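PDB 4MRT: tyrocidine synthase 3 from Brevibacillus parabrevis, which probably carries activated amino acids and growing peptide on a phosphopantetheine arm during non-ribosomal tyrocidine synthesis, here through its peptidyl carrier domain. Local coordinates for residues 68-73 against 77-82; 48-53 against 60-65; 8-13 against 17-22. The protein carries 1 engineered substitution. All coordinates share one frame; numbering follows the deposited sequence.

Contact 1: residues 68-73 against 77-82; sequences FAQPTI and AQYVAT. With COA (coenzyme A), chain D.
The carbonyl oxygen of Ile73 takes the amide of Ala77 in a short, nearly straight hydrogen bond, Ala77 N to Ile73 O at 2.7 Å with an N-H...O angle of 165°. The same oxygen has the Ala77 CB methyl beside it, 3.1 Å away, so one residue meets it with both a polar and an apolar group. This is an i to i+4 bond, and it closes the first turn of helix 73-81. The tie to the preceding loop is made by Thr72, the N-cap, whose OG1 bonds weakly to Ala75 N; Pro71 centres an inverse gamma turn whose Thr72 N to Gln70 O bond is weak. Gln70, the residue before the proline, extends its side chain toward helix 73-81, and its NE2 comes to 4.2 Å from Tyr79 CB, lying obliquely to the phenol ring.

At the other end of 68-73 the partner is coenzyme A. Phe68, with CG opposite the carbonyl carbon about CA-CB (chi1 -84°), lays one ring face against the pantetheine arm: the methylene C6P of coenzyme A stands 3.2 Å above the ring plane, offset toward the rim, while Phe68 CZ lies 3.7 Å from C9P of coenzyme A. Ala69 CB meets C2P of coenzyme A, next to the thiol sulfur, at 4.0 Å. Phe68 also stacks on Phe38 and packs on an apolar side chain of another protein. A serine here would probably leave C6P without its aromatic floor and Phe38 without its stacking mate. Phe68 and Ala69 thus meet the arm by apolar, unbonded contact, consistent with a fit by shape rather than by charge, while the polar bond lies within helix 73-81.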
loop_
_atom_site.group_PDB
_atom_site.type_symbol
_atom_site.label_atom_id
_atom_site.label_comp_id
_atom_site.label_asym_id
_atom_site.label_seq_id
_atom_site.Cartn_x
_atom_site.Cartn_y
_atom_site.Cartn_z
ATOM N N PHE A 68 4.218 -8.660 8.362
ATOM C CA PHE A 68 4.998 -7.453 8.038
ATOM C C PHE A 68 6.299 -7.333 8.827
ATOM O O PHE A 68 7.299 -6.821 8.324
ATOM C CB PHE A 68 4.129 -6.215 8.263
ATOM C CG PHE A 68 3.254 -5.903 7.110
ATOM C CD1 PHE A 68 3.726 -5.105 6.071
ATOM C CD2 PHE A 68 1.973 -6.404 7.039
ATOM C CE1 PHE A 68 2.920 -4.814 5.000
ATOM C CE2 PHE A 68 1.167 -6.118 5.956
ATOM C CZ PHE A 68 1.631 -5.324 4.940
ATOM N N ALA A 69 6.265 -7.785 10.081
ATOM C CA ALA A 69 7.399 -7.683 10.989
ATOM C C ALA A 69 8.547 -8.632 10.620
ATOM O O ALA A 69 9.703 -8.276 10.764
ATOM C CB ALA A 69 6.930 -7.962 12.406
ATOM N N GLN A 70 8.204 -9.833 10.146
ATOM C CA GLN A 70 9.166 -10.869 9.814
ATOM C C GLN A 70 8.680 -11.601 8.516
ATOM O O GLN A 70 8.175 -12.709 8.575
ATOM C CB GLN A 70 9.330 -11.819 11.009
ATOM C CG GLN A 70 8.072 -12.578 11.396
ATOM C CD GLN A 70 8.093 -13.139 12.816
ATOM O OE1 GLN A 70 8.641 -12.533 13.730
ATOM N NE2 GLN A 70 7.434 -14.287 13.010
ATOM N N PRO A 71 8.821 -10.940 7.350
ATOM C CA PRO A 71 8.221 -11.315 6.060
ATOM C C PRO A 71 9.023 -12.353 5.288
ATOM O O PRO A 71 9.351 -12.133 4.107
ATOM C CB PRO A 71 8.231 -10.004 5.289
ATOM C CG PRO A 71 9.477 -9.358 5.748
ATOM C CD PRO A 71 9.630 -9.719 7.209
ATOM N N THR A 72 9.357 -13.446 5.964
ATOM C CA THR A 72 10.066 -14.574 5.356
ATOM C C THR A 72 9.323 -15.842 5.732
ATOM O O THR A 72 8.650 -15.925 6.776
ATOM C CB THR A 72 11.550 -14.691 5.815
ATOM O OG1 THR A 72 11.603 -14.842 7.238
ATOM C CG2 THR A 72 12.389 -13.483 5.405
ATOM N N ILE A 73 9.400 -16.829 4.837
ATOM C CA ILE A 73 8.823 -18.139 5.063
ATOM C C ILE A 73 9.377 -18.824 6.315
ATOM O O ILE A 73 8.636 -19.479 7.047
ATOM C CB ILE A 73 9.047 -19.041 3.817
ATOM C CG1 ILE A 73 8.044 -18.646 2.719
ATOM C CG2 ILE A 73 8.867 -20.515 4.184
ATOM C CD1 ILE A 73 8.445 -19.090 1.329
ATOM N N ALA A 77 6.816 -19.904 9.022
ATOM C CA ALA A 77 6.763 -21.330 9.350
ATOM C C ALA A 77 6.923 -21.534 10.861
ATOM O O ALA A 77 6.136 -22.259 11.476
ATOM C CB ALA A 77 7.843 -22.096 8.596
ATOM N N GLN A 78 7.926 -20.875 11.446
ATOM C CA GLN A 78 8.177 -20.943 12.892
ATOM C C GLN A 78 6.918 -20.604 13.656
ATOM O O GLN A 78 6.435 -21.412 14.427
ATOM C CB GLN A 78 9.303 -19.991 13.302
ATOM N N TYR A 79 6.382 -19.406 13.390
ATOM C CA TYR A 79 5.138 -18.911 13.993
ATOM C C TYR A 79 3.971 -19.886 13.809
ATOM O O TYR A 79 3.254 -20.180 14.746
ATOM C CB TYR A 79 4.771 -17.550 13.376
ATOM C CG TYR A 79 3.612 -16.846 14.047
ATOM C CD1 TYR A 79 2.292 -17.059 13.630
ATOM C CD2 TYR A 79 3.835 -15.952 15.101
ATOM C CE1 TYR A 79 1.222 -16.407 14.254
ATOM C CE2 TYR A 79 2.784 -15.294 15.725
ATOM C CZ TYR A 79 1.482 -15.520 15.303
ATOM O OH TYR A 79 0.444 -14.866 15.941
ATOM N N VAL A 80 3.780 -20.366 12.586
ATOM C CA VAL A 80 2.689 -21.289 12.278
ATOM C C VAL A 80 2.859 -22.632 12.993
ATOM O O VAL A 80 1.900 -23.149 13.580
ATOM C CB VAL A 80 2.565 -21.520 10.754
ATOM C CG1 VAL A 80 1.693 -22.723 10.445
ATOM C CG2 VAL A 80 2.001 -20.271 10.084
ATOM N N ALA A 81 4.071 -23.189 12.943
ATOM C CA ALA A 81 4.339 -24.481 13.569
ATOM C C ALA A 81 4.015 -24.409 15.058
ATOM O O ALA A 81 3.218 -25.203 15.558
ATOM C CB ALA A 81 5.780 -24.901 13.355
ATOM N N THR A 82 4.610 -23.443 15.751
ATOM C CA THR A 82 4.332 -23.249 17.172
ATOM C C THR A 82 2.955 -22.606 17.387
ATOM O O THR A 82 2.857 -21.399 17.601
ATOM C CB THR A 82 5.441 -22.433 17.889
ATOM O OG1 THR A 82 5.046 -22.203 19.246
ATOM C CG2 THR A 82 5.724 -21.082 17.221
HETATM N N1A COA D . 1.377 3.968 7.189
HETATM C C2A COA D . 1.238 4.765 6.111
HETATM N N3A COA D . 1.943 4.637 4.989
HETATM C C4A COA D . 2.890 3.670 4.896
HETATM C C5A COA D . 3.121 2.767 6.028
HETATM C C6A COA D . 2.291 2.969 7.217
HETATM N N6A COA D . 2.458 2.168 8.287
HETATM N N7A COA D . 4.097 1.909 5.673
HETATM C C8A COA D . 4.482 2.249 4.423
HETATM N N9A COA D . 3.765 3.308 3.974
HETATM C C1B COA D . 3.855 3.939 2.635
HETATM C C2B COA D . 5.258 3.947 2.059
HETATM O O2B COA D . 5.480 5.236 1.452
HETATM C C3B COA D . 5.172 2.882 0.972
HETATM O O3B COA D . 6.036 3.128 -0.128
HETATM P P3B COA D . 7.374 2.264 -0.421
HETATM O O7A COA D . 7.593 2.357 -1.899
HETATM O O8A COA D . 8.478 2.944 0.344
HETATM O O9A COA D . 7.062 0.898 0.100
HETATM C C4B COA D . 3.745 3.065 0.511
HETATM O O4B COA D . 3.019 3.213 1.705
HETATM C C5B COA D . 3.170 1.937 -0.309
HETATM O O5B COA D . 1.751 2.070 -0.300
HETATM P P1A COA D . 0.900 0.945 -1.066
HETATM O O1A COA D . 1.375 0.872 -2.487
HETATM O O2A COA D . -0.556 1.269 -0.840
HETATM O O3A COA D . 1.387 -0.380 -0.335
HETATM P P2A COA D . 0.400 -1.553 0.148
HETATM O O4A COA D . -0.970 -1.502 -0.516
HETATM O O5A COA D . 1.181 -2.870 0.006
HETATM O O6A COA D . 0.221 -1.357 1.754
HETATM C CBP COA D . 0.145 -0.234 3.940
HETATM C CCP COA D . 0.714 -0.261 2.514
HETATM C CDP COA D . -1.141 -0.959 4.309
HETATM C CEP COA D . 0.763 0.737 4.915
HETATM C CAP COA D . 1.028 -1.468 4.446
HETATM O OAP COA D . 2.421 -1.349 4.108
HETATM C C9P COA D . 1.019 -1.770 5.955
HETATM O O9P COA D . 0.029 -2.235 6.520
HETATM N N8P COA D . 2.127 -1.502 6.655
HETATM C C7P COA D . 2.187 -1.663 8.106
HETATM C C6P COA D . 2.685 -3.035 8.536
HETATM C C5P COA D . 2.862 -3.097 10.049
HETATM O O5P COA D . 1.851 -3.143 10.726
HETATM N N4P COA D . 4.115 -3.126 10.566
HETATM C C3P COA D . 4.403 -3.163 12.010
HETATM C C2P COA D . 5.125 -4.427 12.496
HETATM S S1P COA D . 5.213 -4.505 14.324
#

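Contact 2: residues 48-53 against 60-65; sequences MAVAAQ and VELPLK
Ala51 and Leu64, followed by Leu62, bury the most surface here, and they join helix 44-58 of the four-helix carrier-protein fold to the loop before helix 64-69 and to the first residue of that helix. The small Ala51 lets the loop come close: its CB points at the incoming chain and rests 4.2 Å from Leu62 CB, with Leu62 O only 3.8 Å from the same methyl. Leu62, its CG anti to the backbone N (chi1 177°), sends CD2 across to a looser touch with Val50 CG1, and it also touches Leu76 and Tyr79 of helix 73-81. Leu64 reaches Ala51 CB with CD2 at 4.2 Å and is crossed at about a right angle by the bent side chain of Met48, whose SD lies 3.9 Å from Leu64 CG; the modelled position of the Met48 methyl is doubtful. Leu64 also packs on an aromatic side chain of another protein, and Met48 on an apolar one, so this seam continues into the protein interface. No direct hydrogen bond joins the two segments. Instead one water donates to Ala51 O at 2.7 Å and to Val60 O at 3.2 Å, and accepts from Leu62 N at 2.8 Å.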
loop_
_atom_site.group_PDB
_atom_site.type_symbol
_atom_site.label_atom_id
_atom_site.label_comp_id
_atom_site.label_asym_id
_atom_site.label_seq_id
_atom_site.Cartn_x
_atom_site.Cartn_y
_atom_site.Cartn_z
ATOM N N MET A 48 -2.996 -10.416 2.728
ATOM C CA MET A 48 -4.300 -10.858 3.282
ATOM C C MET A 48 -4.611 -12.255 2.753
ATOM O O MET A 48 -5.047 -13.102 3.502
ATOM C CB MET A 48 -5.496 -9.984 2.875
ATOM C CG MET A 48 -5.437 -8.487 3.125
ATOM S SD MET A 48 -5.054 -8.062 4.820
ATOM C CE MET A 48 -3.298 -7.854 4.611
ATOM N N ALA A 49 -4.460 -12.427 1.443
ATOM C CA ALA A 49 -4.611 -13.724 0.807
ATOM C C ALA A 49 -3.670 -14.742 1.431
ATOM O O ALA A 49 -4.079 -15.879 1.662
ATOM C CB ALA A 49 -4.356 -13.629 -0.687
ATOM N N VAL A 50 -2.424 -14.359 1.706
ATOM C CA VAL A 50 -1.509 -15.273 2.405
ATOM C C VAL A 50 -2.055 -15.697 3.767
ATOM O O VAL A 50 -2.027 -16.890 4.083
ATOM C CB VAL A 50 -0.074 -14.720 2.559
ATOM C CG1 VAL A 50 0.759 -15.564 3.533
ATOM C CG2 VAL A 50 0.611 -14.665 1.215
ATOM N N ALA A 51 -2.528 -14.737 4.566
ATOM C CA ALA A 51 -3.085 -15.012 5.891
ATOM C C ALA A 51 -4.373 -15.855 5.841
ATOM O O ALA A 51 -4.584 -16.744 6.677
ATOM C CB ALA A 51 -3.335 -13.703 6.631
ATOM N N ALA A 52 -5.232 -15.589 4.863
ATOM C CA ALA A 52 -6.421 -16.430 4.660
ATOM C C ALA A 52 -6.063 -17.918 4.388
ATOM O O ALA A 52 -6.691 -18.833 4.938
ATOM C CB ALA A 52 -7.279 -15.877 3.539
ATOM N N GLN A 53 -5.054 -18.151 3.560
ATOM C CA GLN A 53 -4.684 -19.517 3.190
ATOM C C GLN A 53 -3.921 -20.237 4.302
ATOM O O GLN A 53 -3.957 -21.466 4.368
ATOM C CB GLN A 53 -3.879 -19.540 1.895
ATOM C CG GLN A 53 -4.470 -18.617 0.857
ATOM C CD GLN A 53 -4.282 -19.062 -0.563
ATOM O OE1 GLN A 53 -4.948 -18.554 -1.465
ATOM N NE2 GLN A 53 -3.377 -19.998 -0.781
ATOM N N VAL A 60 -4.604 -21.625 11.821
ATOM C CA VAL A 60 -3.823 -20.658 12.585
ATOM C C VAL A 60 -4.130 -19.238 12.098
ATOM O O VAL A 60 -4.138 -18.955 10.898
ATOM C CB VAL A 60 -2.303 -20.925 12.488
ATOM C CG1 VAL A 60 -1.508 -19.846 13.231
ATOM C CG2 VAL A 60 -1.966 -22.307 13.032
ATOM N N GLU A 61 -4.388 -18.366 13.059
ATOM C CA GLU A 61 -4.636 -16.959 12.813
ATOM C C GLU A 61 -3.286 -16.291 12.651
ATOM O O GLU A 61 -2.517 -16.216 13.604
ATOM C CB GLU A 61 -5.367 -16.340 14.008
ATOM C CG GLU A 61 -6.151 -15.085 13.674
ATOM C CD GLU A 61 -7.602 -15.382 13.329
ATOM O OE1 GLU A 61 -8.475 -14.570 13.708
ATOM O OE2 GLU A 61 -7.873 -16.423 12.685
ATOM N N LEU A 62 -2.980 -15.833 11.441
ATOM C CA LEU A 62 -1.735 -15.109 11.198
ATOM C C LEU A 62 -2.011 -13.608 11.269
ATOM O O LEU A 62 -2.513 -13.032 10.303
ATOM C CB LEU A 62 -1.165 -15.474 9.826
ATOM C CG LEU A 62 0.108 -14.781 9.348
ATOM C CD1 LEU A 62 1.196 -14.917 10.394
ATOM C CD2 LEU A 62 0.569 -15.355 8.016
ATOM N N PRO A 63 -1.676 -12.961 12.407
ATOM C CA PRO A 63 -1.904 -11.521 12.436
ATOM C C PRO A 63 -1.053 -10.852 11.363
ATOM O O PRO A 63 0.075 -11.260 11.093
ATOM C CB PRO A 63 -1.468 -11.118 13.854
ATOM C CG PRO A 63 -1.505 -12.395 14.649
ATOM C CD PRO A 63 -1.053 -13.429 13.656
ATOM N N LEU A 64 -1.616 -9.857 10.705
ATOM C CA LEU A 64 -0.923 -9.231 9.602
ATOM C C LEU A 64 0.356 -8.565 10.040
ATOM O O LEU A 64 1.343 -8.599 9.305
ATOM C CB LEU A 64 -1.832 -8.265 8.865
ATOM C CG LEU A 64 -2.691 -8.903 7.767
ATOM C CD1 LEU A 64 -1.834 -9.622 6.740
ATOM C CD2 LEU A 64 -3.746 -9.852 8.308
ATOM N N LYS A 65 0.345 -7.980 11.235
ATOM C CA LYS A 65 1.512 -7.300 11.776
ATOM C C LYS A 65 2.704 -8.253 11.900
ATOM O O LYS A 65 3.840 -7.843 11.736
ATOM C CB LYS A 65 1.199 -6.629 13.133
ATOM C CG LYS A 65 1.133 -7.574 14.328
ATOM C CD LYS A 65 0.348 -7.006 15.505
ATOM C CE LYS A 65 0.888 -5.650 15.938
ATOM N NZ LYS A 65 0.497 -5.300 17.338
HETATM O O HOH W 1 -4.786 -16.193 9.335
#

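Contact 3: residues 8-13 against 17-22; sequences VAPTNA and KLAEIW
The amide of Lys17 bonds to the carbonyl oxygen of Ala13 (Lys17 N to Ala13 O, 3.0 Å, N-H...O angle 156°), and the lysine sets its own CB 3.3 Å from the same oxygen. The donor stands somewhat out of the carbonyl plane, so the oxygen is met by the amide and by the first methylene of a single residue. Beyond CB the lysine turns away from the loop: CG is anti to the backbone N (chi1 -177°), the chain then bends at each later torsion, and NZ ends 7.0 Å from Ala13 O. There the side chain touches Tyr58 of helix 44-58, and NZ makes a long, weak ion pair with Glu57.

The helix begins at an N-cap, Asn12, the textbook answer to the bare amides of a first turn. Its chi1 of 69° swings the side-chain amide back toward the helix, so that OD1 accepts from Glu15 N and, more weakly, from Val14 N. One oxygen thereby serves two backbone amides of the first turn, while the Ala13 carbonyl, one residue on, starts the regular i to i+4 bonding by accepting from Lys17.

Upstream of the cap the grip becomes apolar. Pro10, its ring puckered C-gamma exo, points toward the helix and puts CG 4.3 Å from the CB of Ala19, a light touch at the edge of the core. CG is the leading corner of the ring: Pro10 CB and CD each stay 5.3 Å from Ala19 CB, so the proline meets the methyl with a single carbon. Ala19 also touches Ile73 of helix 73-81, on which Leu18 and Trp22 pack.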
loop_
_atom_site.group_PDB
_atom_site.type_symbol
_atom_site.label_atom_id
_atom_site.label_comp_id
_atom_site.label_asym_id
_atom_site.label_seq_id
_atom_site.Cartn_x
_atom_site.Cartn_y
_atom_site.Cartn_z
ATOM N N VAL A 8 17.505 -19.813 -0.223
ATOM C CA VAL A 8 17.573 -20.976 0.656
ATOM C C VAL A 8 16.363 -21.864 0.410
ATOM O O VAL A 8 15.220 -21.449 0.590
ATOM C CB VAL A 8 17.659 -20.575 2.163
ATOM C CG1 VAL A 8 17.834 -21.802 3.044
ATOM C CG2 VAL A 8 18.786 -19.576 2.384
ATOM N N ALA A 9 16.613 -23.113 0.012
ATOM C CA ALA A 9 15.525 -24.032 -0.317
ATOM C C ALA A 9 14.806 -24.374 0.973
ATOM O O ALA A 9 15.440 -24.362 2.027
ATOM C CB ALA A 9 16.071 -25.300 -0.971
ATOM N N PRO A 10 13.489 -24.660 0.904
ATOM C CA PRO A 10 12.755 -25.120 2.079
ATOM C C PRO A 10 13.322 -26.405 2.682
ATOM O O PRO A 10 13.781 -27.295 1.939
ATOM C CB PRO A 10 11.347 -25.361 1.552
ATOM C CG PRO A 10 11.207 -24.448 0.373
ATOM C CD PRO A 10 12.586 -24.210 -0.173
ATOM N N THR A 11 13.278 -26.488 4.010
ATOM C CA THR A 11 13.912 -27.569 4.762
ATOM C C THR A 11 12.915 -28.470 5.502
ATOM O O THR A 11 13.315 -29.433 6.159
ATOM C CB THR A 11 14.875 -26.986 5.813
ATOM O OG1 THR A 11 14.125 -26.275 6.809
ATOM C CG2 THR A 11 15.873 -26.039 5.158
ATOM N N ASN A 12 11.628 -28.153 5.423
ATOM C CA ASN A 12 10.589 -28.959 6.081
ATOM C C ASN A 12 9.234 -28.733 5.430
ATOM O O ASN A 12 9.097 -27.873 4.552
ATOM C CB ASN A 12 10.536 -28.702 7.602
ATOM C CG ASN A 12 10.020 -27.313 7.965
ATOM O OD1 ASN A 12 8.900 -26.923 7.602
ATOM N ND2 ASN A 12 10.814 -26.581 8.731
ATOM N N ALA A 13 8.238 -29.507 5.855
ATOM C CA ALA A 13 6.928 -29.519 5.197
ATOM C C ALA A 13 6.180 -28.183 5.307
ATOM O O ALA A 13 5.442 -27.805 4.396
ATOM C CB ALA A 13 6.069 -30.646 5.752
ATOM N N LYS A 17 5.165 -25.835 2.086
ATOM C CA LYS A 17 3.768 -25.518 1.883
ATOM C C LYS A 17 3.536 -24.001 1.823
ATOM O O LYS A 17 2.873 -23.499 0.918
ATOM C CB LYS A 17 2.932 -26.146 3.008
ATOM C CG LYS A 17 1.438 -25.957 2.883
ATOM C CD LYS A 17 0.971 -26.353 1.488
ATOM C CE LYS A 17 -0.409 -26.992 1.487
ATOM N NZ LYS A 17 -0.450 -28.153 0.549
ATOM N N LEU A 18 4.115 -23.280 2.776
ATOM C CA LEU A 18 4.079 -21.831 2.770
ATOM C C LEU A 18 4.695 -21.254 1.504
ATOM O O LEU A 18 4.222 -20.238 0.983
ATOM C CB LEU A 18 4.809 -21.284 3.999
ATOM C CG LEU A 18 4.059 -21.475 5.311
ATOM C CD1 LEU A 18 4.869 -20.932 6.482
ATOM C CD2 LEU A 18 2.681 -20.829 5.245
ATOM N N ALA A 19 5.755 -21.899 1.016
ATOM C CA ALA A 19 6.358 -21.503 -0.256
ATOM C C ALA A 19 5.358 -21.704 -1.368
ATOM O O ALA A 19 5.268 -20.868 -2.262
ATOM C CB ALA A 19 7.636 -22.274 -0.535
ATOM N N GLU A 20 4.581 -22.788 -1.296
ATOM C CA GLU A 20 3.616 -23.103 -2.354
ATOM C C GLU A 20 2.482 -22.093 -2.296
ATOM O O GLU A 20 2.000 -21.605 -3.320
ATOM C CB GLU A 20 3.052 -24.533 -2.247
ATOM C CG GLU A 20 4.042 -25.710 -2.180
ATOM C CD GLU A 20 5.381 -25.520 -2.903
ATOM O OE1 GLU A 20 5.397 -25.009 -4.048
ATOM O OE2 GLU A 20 6.434 -25.929 -2.336
ATOM N N ILE A 21 2.058 -21.780 -1.084
ATOM C CA ILE A 21 1.067 -20.739 -0.889
ATOM C C ILE A 21 1.546 -19.380 -1.455
ATOM O O ILE A 21 0.816 -18.707 -2.186
ATOM C CB ILE A 21 0.702 -20.604 0.598
ATOM C CG1 ILE A 21 -0.100 -21.829 1.039
ATOM C CG2 ILE A 21 -0.095 -19.332 0.829
ATOM C CD1 ILE A 21 -0.279 -21.987 2.537
ATOM N N TRP A 22 2.770 -18.997 -1.125
ATOM C CA TRP A 22 3.323 -17.711 -1.562
ATOM C C TRP A 22 3.472 -17.666 -3.089
ATOM O O TRP A 22 3.163 -16.657 -3.727
ATOM C CB TRP A 22 4.698 -17.480 -0.944
ATOM C CG TRP A 22 4.709 -16.956 0.448
ATOM C CD1 TRP A 22 3.790 -17.179 1.430
ATOM C CD2 TRP A 22 5.736 -16.142 1.033
ATOM N NE1 TRP A 22 4.168 -16.526 2.584
ATOM C CE2 TRP A 22 5.357 -15.884 2.367
ATOM C CE3 TRP A 22 6.937 -15.596 0.552
ATOM C CZ2 TRP A 22 6.143 -15.104 3.234
ATOM C CZ3 TRP A 22 7.715 -14.830 1.419
ATOM C CH2 TRP A 22 7.310 -14.592 2.731
#

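Followed from the N terminus, contact 3 comes first, folding the loop 8-13 back onto helix 13-26 and closing over its first turn. Contact 2 then closes the turn between helix 44-58 and helix 64-69, and contact 1 spans the step from the end of helix 64-69 into helix 73-81. The three lie in series, none nested in or crossing another, yet they meet in space. Tyr79 of contact 1 packs on Glu61, Leu62 and Pro63 of contact 2, Ile73 and Ala77 settle on Ala19, Leu18 and Trp22 of contact 3, and Val50 reaches Trp22. Contacts 2 and 3 lie on opposite sides of the chain's centre.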